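CRISPR-associated endonuclease C2c1 (Alicyclobacillus acidoterrestris, PDB 5U31) cuts invading DNA with its RuvC nuclease when a bound guide RNA pairs with target DNA lying beside the correct protospacer adjacent motif. Local coordinates at residues L267-M275 with L339-A350; S996-W1004 with R1072-P1082. The protein carries 3 engineered substitutions. All blocks are in the same frame, centred on the assembly; numbering follows the deposited sequence.

Interaction 1: L267-M275 with L339-A350; sequences LVNQLQQDM and LFAKLAEPEYQA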
loop_
_atom_site.group_PDB
_atom_site.type_symbol
_atom_site.label_atom_id
_atom_site.label_comp_id
_atom_site.label_asym_id
_atom_site.label_seq_id
_atom_site.Cartn_x
_atom_site.Cartn_y
_atom_site.Cartn_z
ATOM N N LEU A 267 -2.114 -31.739 -23.016
ATOM C CA LEU A 267 -3.518 -31.523 -23.349
ATOM C C LEU A 267 -3.944 -30.084 -23.083
ATOM O O LEU A 267 -4.619 -29.469 -23.917
ATOM C CB LEU A 267 -4.395 -32.497 -22.565
ATOM C CG LEU A 267 -5.879 -32.462 -22.926
ATOM C CD1 LEU A 267 -6.070 -32.616 -24.430
ATOM C CD2 LEU A 267 -6.636 -33.531 -22.158
ATOM N N VAL A 268 -3.567 -29.532 -21.928
ATOM C CA VAL A 268 -3.898 -28.140 -21.640
ATOM C C VAL A 268 -3.190 -27.203 -22.616
ATOM O O VAL A 268 -3.714 -26.131 -22.946
ATOM C CB VAL A 268 -3.569 -27.817 -20.169
ATOM C CG1 VAL A 268 -2.127 -28.161 -19.851
ATOM C CG2 VAL A 268 -3.865 -26.363 -19.854
ATOM N N ASN A 269 -2.010 -27.590 -23.108
ATOM C CA ASN A 269 -1.356 -26.818 -24.163
ATOM C C ASN A 269 -2.222 -26.770 -25.416
ATOM O O ASN A 269 -2.387 -25.711 -26.033
ATOM C CB ASN A 269 0.016 -27.412 -24.489
ATOM C CG ASN A 269 1.062 -27.093 -23.438
ATOM O OD1 ASN A 269 0.739 -26.761 -22.301
ATOM N ND2 ASN A 269 2.328 -27.198 -23.819
ATOM N N GLN A 270 -2.774 -27.919 -25.817
ATOM C CA GLN A 270 -3.743 -27.923 -26.908
ATOM C C GLN A 270 -4.932 -27.036 -26.573
ATOM O O GLN A 270 -5.435 -26.307 -27.436
ATOM C CB GLN A 270 -4.212 -29.349 -27.200
ATOM C CG GLN A 270 -3.118 -30.308 -27.638
ATOM C CD GLN A 270 -3.647 -31.710 -27.881
ATOM O OE1 GLN A 270 -4.855 -31.917 -28.001
ATOM N NE2 GLN A 270 -2.744 -32.684 -27.952
ATOM N N LEU A 271 -5.388 -27.080 -25.319
ATOM C CA LEU A 271 -6.502 -26.237 -24.904
ATOM C C LEU A 271 -6.151 -24.766 -25.069
ATOM O O LEU A 271 -6.920 -23.991 -25.648
ATOM C CB LEU A 271 -6.876 -26.542 -23.451
ATOM C CG LEU A 271 -8.350 -26.531 -23.024
ATOM C CD1 LEU A 271 -8.475 -26.267 -21.524
ATOM C CD2 LEU A 271 -9.160 -25.512 -23.805
ATOM N N GLN A 272 -4.976 -24.369 -24.579
ATOM C CA GLN A 272 -4.615 -22.958 -24.579
ATOM C C GLN A 272 -4.440 -22.419 -25.990
ATOM O O GLN A 272 -4.699 -21.234 -26.234
ATOM C CB GLN A 272 -3.354 -22.749 -23.744
ATOM C CG GLN A 272 -3.616 -22.892 -22.250
ATOM C CD GLN A 272 -2.352 -23.038 -21.431
ATOM O OE1 GLN A 272 -2.389 -22.951 -20.201
ATOM N NE2 GLN A 272 -1.226 -23.269 -22.103
ATOM N N GLN A 273 -4.014 -23.259 -26.932
ATOM C CA GLN A 273 -3.965 -22.843 -28.326
ATOM C C GLN A 273 -5.288 -23.062 -29.043
ATOM O O GLN A 273 -5.541 -22.406 -30.060
ATOM C CB GLN A 273 -2.842 -23.576 -29.067
ATOM C CG GLN A 273 -2.421 -22.880 -30.351
ATOM C CD GLN A 273 -0.979 -23.149 -30.716
ATOM O OE1 GLN A 273 -0.602 -24.285 -31.007
ATOM N NE2 GLN A 273 -0.159 -22.100 -30.699
ATOM N N ASP A 274 -6.130 -23.966 -28.539
ATOM C CA ASP A 274 -7.491 -24.083 -29.054
ATOM C C ASP A 274 -8.220 -22.752 -28.932
ATOM O O ASP A 274 -8.718 -22.203 -29.921
ATOM C CB ASP A 274 -8.239 -25.183 -28.293
ATOM C CG ASP A 274 -9.539 -25.596 -28.966
ATOM O OD1 ASP A 274 -9.783 -26.817 -29.068
ATOM O OD2 ASP A 274 -10.315 -24.714 -29.393
HETATM N N MSE A 275 -8.271 -22.208 -27.721
HETATM C CA MSE A 275 -8.985 -20.964 -27.466
HETATM C C MSE A 275 -8.243 -19.775 -28.074
HETATM O O MSE A 275 -8.846 -18.747 -28.374
HETATM C CB MSE A 275 -9.188 -20.773 -25.961
HETATM C CG MSE A 275 -9.896 -21.958 -25.308
HETATM SE SE MSE A 275 -9.740 -22.051 -23.362
HETATM C CE MSE A 275 -11.231 -20.897 -22.871
ATOM N N LEU A 339 -13.976 -21.002 -20.284
ATOM C CA LEU A 339 -13.017 -22.016 -19.864
ATOM C C LEU A 339 -13.735 -23.273 -19.392
ATOM O O LEU A 339 -13.348 -24.393 -19.740
ATOM C CB LEU A 339 -12.119 -21.462 -18.760
ATOM C CG LEU A 339 -10.628 -21.799 -18.837
ATOM C CD1 LEU A 339 -10.015 -21.790 -17.443
ATOM C CD2 LEU A 339 -10.391 -23.127 -19.545
ATOM N N PHE A 340 -14.789 -23.104 -18.596
ATOM C CA PHE A 340 -15.544 -24.260 -18.141
ATOM C C PHE A 340 -16.377 -24.862 -19.267
ATOM O O PHE A 340 -16.623 -26.073 -19.278
ATOM C CB PHE A 340 -16.422 -23.863 -16.960
ATOM C CG PHE A 340 -15.645 -23.477 -15.737
ATOM C CD1 PHE A 340 -14.660 -24.311 -15.233
ATOM C CD2 PHE A 340 -15.896 -22.279 -15.092
ATOM C CE1 PHE A 340 -13.947 -23.957 -14.102
ATOM C CE2 PHE A 340 -15.186 -21.919 -13.966
ATOM C CZ PHE A 340 -14.212 -22.760 -13.470
ATOM N N ALA A 341 -16.803 -24.039 -20.228
ATOM C CA ALA A 341 -17.519 -24.570 -21.382
ATOM C C ALA A 341 -16.624 -25.486 -22.204
ATOM O O ALA A 341 -17.068 -26.536 -22.682
ATOM C CB ALA A 341 -18.050 -23.424 -22.241
ATOM N N LYS A 342 -15.356 -25.108 -22.374
ATOM C CA LYS A 342 -14.427 -25.940 -23.128
ATOM C C LYS A 342 -13.877 -27.088 -22.286
ATOM O O LYS A 342 -13.479 -28.119 -22.843
ATOM C CB LYS A 342 -13.286 -25.082 -23.682
ATOM C CG LYS A 342 -12.473 -25.765 -24.780
ATOM C CD LYS A 342 -13.037 -25.527 -26.176
ATOM C CE LYS A 342 -12.735 -24.119 -26.667
ATOM N NZ LYS A 342 -13.060 -23.949 -28.113
ATOM N N LEU A 343 -13.853 -26.939 -20.958
ATOM C CA LEU A 343 -13.454 -28.043 -20.093
ATOM C C LEU A 343 -14.541 -29.102 -19.973
ATOM O O LEU A 343 -14.259 -30.216 -19.521
ATOM C CB LEU A 343 -13.088 -27.529 -18.698
ATOM C CG LEU A 343 -11.759 -26.787 -18.527
ATOM C CD1 LEU A 343 -11.623 -26.287 -17.104
ATOM C CD2 LEU A 343 -10.578 -27.669 -18.891
ATOM N N ALA A 344 -15.778 -28.778 -20.350
ATOM C CA ALA A 344 -16.837 -29.775 -20.367
ATOM C C ALA A 344 -16.801 -30.631 -21.625
ATOM O O ALA A 344 -17.379 -31.724 -21.631
ATOM C CB ALA A 344 -18.202 -29.095 -20.236
ATOM N N GLU A 345 -16.133 -30.164 -22.675
ATOM C CA GLU A 345 -16.020 -30.950 -23.892
ATOM C C GLU A 345 -15.279 -32.250 -23.595
ATOM O O GLU A 345 -14.294 -32.245 -22.848
ATOM C CB GLU A 345 -15.292 -30.155 -24.977
ATOM C CG GLU A 345 -15.958 -28.830 -25.322
ATOM C CD GLU A 345 -15.255 -28.102 -26.450
ATOM O OE1 GLU A 345 -15.811 -27.107 -26.963
ATOM O OE2 GLU A 345 -14.142 -28.525 -26.824
ATOM N N PRO A 346 -15.725 -33.379 -24.154
ATOM C CA PRO A 346 -15.141 -34.669 -23.750
ATOM C C PRO A 346 -13.653 -34.776 -24.025
ATOM O O PRO A 346 -12.939 -35.419 -23.244
ATOM C CB PRO A 346 -15.947 -35.690 -24.567
ATOM C CG PRO A 346 -16.495 -34.916 -25.720
ATOM C CD PRO A 346 -16.750 -33.534 -25.199
ATOM N N GLU A 347 -13.155 -34.148 -25.093
ATOM C CA GLU A 347 -11.734 -34.264 -25.404
ATOM C C GLU A 347 -10.864 -33.651 -24.315
ATOM O O GLU A 347 -9.736 -34.108 -24.099
ATOM C CB GLU A 347 -11.425 -33.620 -26.756
ATOM C CG GLU A 347 -11.915 -32.192 -26.919
ATOM C CD GLU A 347 -11.371 -31.535 -28.178
ATOM O OE1 GLU A 347 -10.205 -31.807 -28.540
ATOM O OE2 GLU A 347 -12.112 -30.750 -28.809
ATOM N N TYR A 348 -11.369 -32.635 -23.617
ATOM C CA TYR A 348 -10.617 -31.946 -22.576
ATOM C C TYR A 348 -11.045 -32.338 -21.170
ATOM O O TYR A 348 -10.520 -31.778 -20.203
ATOM C CB TYR A 348 -10.755 -30.427 -22.734
ATOM C CG TYR A 348 -10.205 -29.873 -24.027
ATOM C CD1 TYR A 348 -8.846 -29.920 -24.302
ATOM C CD2 TYR A 348 -11.044 -29.281 -24.963
ATOM C CE1 TYR A 348 -8.339 -29.407 -25.479
ATOM C CE2 TYR A 348 -10.545 -28.765 -26.142
ATOM C CZ TYR A 348 -9.192 -28.829 -26.394
ATOM O OH TYR A 348 -8.688 -28.317 -27.567
ATOM N N GLN A 349 -11.980 -33.280 -21.027
ATOM C CA GLN A 349 -12.497 -33.612 -19.705
ATOM C C GLN A 349 -11.454 -34.260 -18.807
ATOM O O GLN A 349 -11.621 -34.255 -17.583
ATOM C CB GLN A 349 -13.708 -34.532 -19.825
ATOM C CG GLN A 349 -14.972 -33.820 -20.238
ATOM C CD GLN A 349 -16.163 -34.746 -20.274
ATOM O OE1 GLN A 349 -16.090 -35.884 -19.813
ATOM N NE2 GLN A 349 -17.270 -34.264 -20.824
ATOM N N ALA A 350 -10.384 -34.812 -19.383
ATOM C CA ALA A 350 -9.379 -35.508 -18.590
ATOM C C ALA A 350 -8.567 -34.567 -17.708
ATOM O O ALA A 350 -7.936 -35.030 -16.751
ATOM C CB ALA A 350 -8.447 -36.301 -19.509
#

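Interaction 2: S996-W1004 with R1072-P1082; sequences SQIRLRCDW and REKSVVLMRDP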
loop_
_atom_site.group_PDB
_atom_site.type_symbol
_atom_site.label_atom_id
_atom_site.label_comp_id
_atom_site.label_asym_id
_atom_site.label_seq_id
_atom_site.Cartn_x
_atom_site.Cartn_y
_atom_site.Cartn_z
ATOM N N SER A 996 -3.800 -23.811 15.027
ATOM C CA SER A 996 -3.898 -25.253 15.217
ATOM C C SER A 996 -4.897 -25.649 16.297
ATOM O O SER A 996 -5.254 -26.830 16.377
ATOM C CB SER A 996 -2.524 -25.817 15.561
ATOM O OG SER A 996 -2.044 -25.247 16.761
ATOM N N GLN A 997 -5.343 -24.707 17.131
ATOM C CA GLN A 997 -6.366 -24.990 18.129
ATOM C C GLN A 997 -7.760 -25.089 17.526
ATOM O O GLN A 997 -8.684 -25.534 18.214
ATOM C CB GLN A 997 -6.363 -23.899 19.209
ATOM C CG GLN A 997 -4.989 -23.583 19.800
ATOM C CD GLN A 997 -4.973 -22.313 20.639
ATOM O OE1 GLN A 997 -6.017 -21.742 20.952
ATOM N NE2 GLN A 997 -3.776 -21.865 21.003
ATOM N N ILE A 998 -7.923 -24.703 16.261
ATOM C CA ILE A 998 -9.239 -24.469 15.682
ATOM C C ILE A 998 -9.327 -25.089 14.290
ATOM O O ILE A 998 -10.389 -25.573 13.884
ATOM C CB ILE A 998 -9.544 -22.954 15.667
ATOM C CG1 ILE A 998 -10.647 -22.623 16.666
ATOM C CG2 ILE A 998 -9.916 -22.447 14.275
ATOM C CD1 ILE A 998 -11.066 -21.178 16.628
ATOM N N ARG A 999 -8.211 -25.103 13.557
ATOM C CA ARG A 999 -8.194 -25.580 12.179
ATOM C C ARG A 999 -6.930 -26.390 11.922
ATOM O O ARG A 999 -5.855 -26.049 12.421
ATOM C CB ARG A 999 -8.295 -24.406 11.192
ATOM C CG ARG A 999 -7.643 -24.653 9.847
ATOM C CD ARG A 999 -8.052 -23.633 8.802
ATOM N NE ARG A 999 -7.348 -23.875 7.546
ATOM C CZ ARG A 999 -7.694 -23.346 6.378
ATOM N NH1 ARG A 999 -8.747 -22.545 6.297
ATOM N NH2 ARG A 999 -6.988 -23.623 5.289
ATOM N N LEU A 1000 -7.062 -27.461 11.137
ATOM C CA LEU A 1000 -5.953 -28.375 10.893
ATOM C C LEU A 1000 -6.046 -28.928 9.479
ATOM O O LEU A 1000 -7.112 -29.391 9.066
ATOM C CB LEU A 1000 -5.968 -29.521 11.911
ATOM C CG LEU A 1000 -4.667 -29.867 12.632
ATOM C CD1 LEU A 1000 -3.970 -28.614 13.103
ATOM C CD2 LEU A 1000 -4.956 -30.781 13.807
ATOM N N ARG A 1001 -4.935 -28.885 8.746
ATOM C CA ARG A 1001 -4.842 -29.490 7.421
ATOM C C ARG A 1001 -4.243 -30.883 7.541
ATOM O O ARG A 1001 -3.218 -31.067 8.204
ATOM C CB ARG A 1001 -3.992 -28.645 6.476
ATOM C CG ARG A 1001 -4.807 -27.884 5.466
ATOM C CD ARG A 1001 -4.303 -28.093 4.053
ATOM N NE ARG A 1001 -5.396 -27.945 3.102
ATOM C CZ ARG A 1001 -5.904 -26.778 2.716
ATOM N NH1 ARG A 1001 -5.413 -25.638 3.195
ATOM N NH2 ARG A 1001 -6.909 -26.752 1.851
ATOM N N CYS A 1002 -4.873 -31.855 6.888
ATOM C CA CYS A 1002 -4.487 -33.246 7.057
ATOM C C CYS A 1002 -4.465 -33.948 5.709
ATOM O O CYS A 1002 -5.111 -33.525 4.749
ATOM C CB CYS A 1002 -5.434 -33.965 8.019
ATOM S SG CYS A 1002 -5.518 -33.177 9.638
ATOM N N ASP A 1003 -3.695 -35.031 5.657
ATOM C CA ASP A 1003 -3.614 -35.902 4.496
ATOM C C ASP A 1003 -3.853 -37.333 4.948
ATOM O O ASP A 1003 -3.453 -37.725 6.048
ATOM C CB ASP A 1003 -2.246 -35.802 3.795
ATOM C CG ASP A 1003 -1.856 -34.369 3.455
ATOM O OD1 ASP A 1003 -1.210 -33.706 4.295
ATOM O OD2 ASP A 1003 -2.184 -33.909 2.341
ATOM N N TRP A 1004 -4.511 -38.114 4.094
ATOM C CA TRP A 1004 -4.793 -39.503 4.423
ATOM C C TRP A 1004 -3.518 -40.349 4.391
ATOM O O TRP A 1004 -2.510 -39.986 3.778
ATOM C CB TRP A 1004 -5.820 -40.088 3.454
ATOM C CG TRP A 1004 -7.216 -39.596 3.664
ATOM C CD1 TRP A 1004 -7.860 -38.621 2.959
ATOM C CD2 TRP A 1004 -8.150 -40.068 4.639
ATOM N NE1 TRP A 1004 -9.138 -38.457 3.439
ATOM C CE2 TRP A 1004 -9.340 -39.335 4.470
ATOM C CE3 TRP A 1004 -8.094 -41.043 5.641
ATOM C CZ2 TRP A 1004 -10.463 -39.543 5.265
ATOM C CZ3 TRP A 1004 -9.210 -41.249 6.427
ATOM C CH2 TRP A 1004 -10.379 -40.504 6.236
ATOM N N ARG A 1072 -7.894 -41.326 -0.614
ATOM C CA ARG A 1072 -7.980 -40.246 -1.591
ATOM C C ARG A 1072 -6.620 -39.584 -1.799
ATOM O O ARG A 1072 -5.601 -40.079 -1.317
ATOM C CB ARG A 1072 -9.012 -39.208 -1.149
ATOM C CG ARG A 1072 -10.427 -39.755 -1.027
ATOM C CD ARG A 1072 -11.396 -38.682 -0.554
ATOM N NE ARG A 1072 -12.767 -39.181 -0.463
ATOM C CZ ARG A 1072 -13.798 -38.460 -0.029
ATOM N NH1 ARG A 1072 -13.617 -37.205 0.358
ATOM N NH2 ARG A 1072 -15.010 -38.998 0.021
ATOM N N GLU A 1073 -6.612 -38.462 -2.518
ATOM C CA GLU A 1073 -5.386 -37.733 -2.821
ATOM C C GLU A 1073 -5.398 -36.283 -2.359
ATOM O O GLU A 1073 -4.324 -35.720 -2.126
ATOM C CB GLU A 1073 -5.105 -37.767 -4.332
ATOM C CG GLU A 1073 -4.874 -39.163 -4.885
ATOM C CD GLU A 1073 -4.642 -39.167 -6.383
ATOM O OE1 GLU A 1073 -4.913 -38.132 -7.028
ATOM O OE2 GLU A 1073 -4.188 -40.202 -6.915
ATOM N N LYS A 1074 -6.568 -35.666 -2.225
ATOM C CA LYS A 1074 -6.657 -34.295 -1.751
ATOM C C LYS A 1074 -6.583 -34.246 -0.227
ATOM O O LYS A 1074 -6.875 -35.223 0.469
ATOM C CB LYS A 1074 -7.954 -33.640 -2.224
ATOM C CG LYS A 1074 -8.025 -33.383 -3.716
ATOM C CD LYS A 1074 -9.335 -32.708 -4.079
ATOM C CE LYS A 1074 -9.336 -32.248 -5.522
ATOM N NZ LYS A 1074 -10.591 -31.525 -5.869
ATOM N N SER A 1075 -6.193 -33.082 0.286
ATOM C CA SER A 1075 -6.105 -32.888 1.723
ATOM C C SER A 1075 -7.483 -32.586 2.308
ATOM O O SER A 1075 -8.422 -32.206 1.604
ATOM C CB SER A 1075 -5.129 -31.757 2.062
ATOM O OG SER A 1075 -5.586 -30.511 1.567
ATOM N N VAL A 1076 -7.591 -32.765 3.621
ATOM C CA VAL A 1076 -8.829 -32.545 4.358
ATOM C C VAL A 1076 -8.561 -31.513 5.441
ATOM O O VAL A 1076 -7.569 -31.617 6.172
ATOM C CB VAL A 1076 -9.362 -33.853 4.972
ATOM C CG1 VAL A 1076 -10.578 -33.575 5.839
ATOM C CG2 VAL A 1076 -9.697 -34.856 3.877
ATOM N N VAL A 1077 -9.435 -30.517 5.540
ATOM C CA VAL A 1077 -9.332 -29.483 6.561
ATOM C C VAL A 1077 -10.338 -29.792 7.657
ATOM O O VAL A 1077 -11.539 -29.911 7.392
ATOM C CB VAL A 1077 -9.568 -28.085 5.973
ATOM C CG1 VAL A 1077 -9.743 -27.064 7.089
ATOM C CG2 VAL A 1077 -8.409 -27.704 5.079
ATOM N N LEU A 1078 -9.847 -29.920 8.885
ATOM C CA LEU A 1078 -10.683 -30.181 10.047
ATOM C C LEU A 1078 -10.855 -28.902 10.859
ATOM O O LEU A 1078 -9.874 -28.204 11.140
ATOM C CB LEU A 1078 -10.072 -31.280 10.919
ATOM C CG LEU A 1078 -9.806 -32.637 10.271
ATOM C CD1 LEU A 1078 -9.334 -33.627 11.311
ATOM C CD2 LEU A 1078 -11.056 -33.140 9.594
HETATM N N MSE A 1079 -12.098 -28.601 11.226
HETATM C CA MSE A 1079 -12.420 -27.460 12.082
HETATM C C MSE A 1079 -12.919 -27.929 13.441
HETATM O O MSE A 1079 -13.265 -29.096 13.620
HETATM C CB MSE A 1079 -13.471 -26.568 11.429
HETATM C CG MSE A 1079 -13.060 -25.987 10.095
HETATM SE SE MSE A 1079 -11.907 -24.424 10.244
HETATM C CE MSE A 1079 -11.754 -24.026 8.341
ATOM N N ARG A 1080 -12.979 -27.010 14.396
ATOM C CA ARG A 1080 -13.274 -27.365 15.775
ATOM C C ARG A 1080 -13.932 -26.176 16.459
ATOM O O ARG A 1080 -13.479 -25.042 16.300
ATOM C CB ARG A 1080 -11.988 -27.771 16.502
ATOM C CG ARG A 1080 -12.170 -28.799 17.582
ATOM C CD ARG A 1080 -11.693 -28.254 18.908
ATOM N NE ARG A 1080 -10.259 -27.980 18.917
ATOM C CZ ARG A 1080 -9.346 -28.819 19.395
ATOM N NH1 ARG A 1080 -8.062 -28.485 19.373
ATOM N NH2 ARG A 1080 -9.713 -29.991 19.897
ATOM N N ASP A 1081 -15.005 -26.439 17.205
ATOM C CA ASP A 1081 -15.692 -25.411 17.982
ATOM C C ASP A 1081 -15.152 -25.390 19.405
ATOM O O ASP A 1081 -15.519 -26.252 20.214
ATOM C CB ASP A 1081 -17.199 -25.668 18.009
ATOM C CG ASP A 1081 -17.974 -24.580 18.740
ATOM O OD1 ASP A 1081 -19.221 -24.659 18.755
ATOM O OD2 ASP A 1081 -17.354 -23.639 19.277
ATOM N N PRO A 1082 -14.302 -24.423 19.758
ATOM C CA PRO A 1082 -13.741 -24.411 21.119
ATOM C C PRO A 1082 -14.792 -24.318 22.205
ATOM O O PRO A 1082 -14.531 -24.752 23.333
ATOM C CB PRO A 1082 -12.822 -23.182 21.113
ATOM C CG PRO A 1082 -13.252 -22.364 19.955
ATOM C CD PRO A 1082 -13.786 -23.316 18.937
#

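Interaction 1: L267-M275 with L339-A350
D274 OD2 takes a salt bridge from K342 NZ at 3.1 Å, the ammonium sitting above the carboxylate plane. Bends at chi2 and chi3 turn the K342 chain so that NZ arrives at D274. The other carboxylate oxygen, OD1, lies at the edge of the Y348 ring, near its plane, with carboxylate and ring turned 69° apart. Y348 OH is modelled implausibly close to OD1, so a hydrogen bond there is likely but its details are doubtful. The carboxylates of E345 and E347 lie in the neighbourhood, so K342 probably tempers a locally acidic patch.

Beside this polar group the contact is apolar. L271 lays its CG over one face of the Y348 ring, 3.8 Å from the centroid, a CH-pi contact displaced toward the rim. Its two methyls then part: CD1 meets L343 CD2 at 3.6 Å, while CD2 packs on K342 CG at 3.5 Å, the aliphatic part of the lysine. L267 reaches the same ring obliquely, CD1 to Y348 CD1 at 3.9 Å. At the other end, M275, a selenomethionine, bends at chi3 (86°) to bring CE to L339 CA at 3.7 Å.

The two helix segments run at 126° in this REC1 (Helical-1) region, their axes 11.6 Å apart, and the turn after helix 337-343 supplies the tyrosine. Helix 358-374 backs the pair, touching V268 and Q272 through Y362 and L343 through L359, while helices 300-308 and 316-329 pack against F340 and A344.

Interaction 2: S996-W1004 with R1072-P1082
Q997 O is gripped side-on by R1080, whose NE (3.0 Å) and NH1 (3.2 Å) both donate to it from one face of the carbonyl plane. The oxygen lies close to the guanidinium plane, and bends at chi2 and chi3 fold the arginine back to this point. Beyond it, strands 999-1004 and 1076-1079 pair as antiparallel neighbours in the six-stranded Nuc-II sheet. L1000 with L1078 and C1002 with V1076 are hydrogen-bonded pairs; L1078 N to L1000 O measures 2.8 Å. Strand 1011-1015 continues the sheet beyond 999-1004, and strand 1091-1093 beyond 1076-1079.

L1000, C1002, V1076 and L1078 share one face, where W1091 touches both leucines. R999, R1001, V1077 and M1079 occupy the other. There R999 and the selenomethionine M1079 lie side by side, R999 CB against SE at 3.7 Å, while helix 1094-1113 packs on M1079 and V1077. The two methyls of V1077 serve different arginines: CG1 sits over the rim of the R999 guanidinium, and CG2 over the centre of that of R1001, 3.5 Å above its plane. R1001 NE also donates to S1075 OG at 3.0 Å, the hydroxyl standing 18° out of the guanidinium plane.

In the fold
Interactions 1 and 2 belong to different lobes: the first joins helical elements of the REC1 region, the second neighbouring strands of the Nuc-II sheet. They share no element, and their nearest atoms are about 11 Å apart. Each is partly buried: L271, L339, L343 and Y348 in interaction 1, and L1000, V1076, V1077, L1078 and M1079 in interaction 2, where R1001 is exposed. Interaction 1 depends mainly on side chains, a leucine-rich patch and one carboxylate salt-bridged to a lysine and approached by a tyrosine. Interaction 2 is built on main-chain bonds between strands, and its arginines add grips on a carbonyl and a hydroxyl. It also buries more surface, 851 against 529 Å².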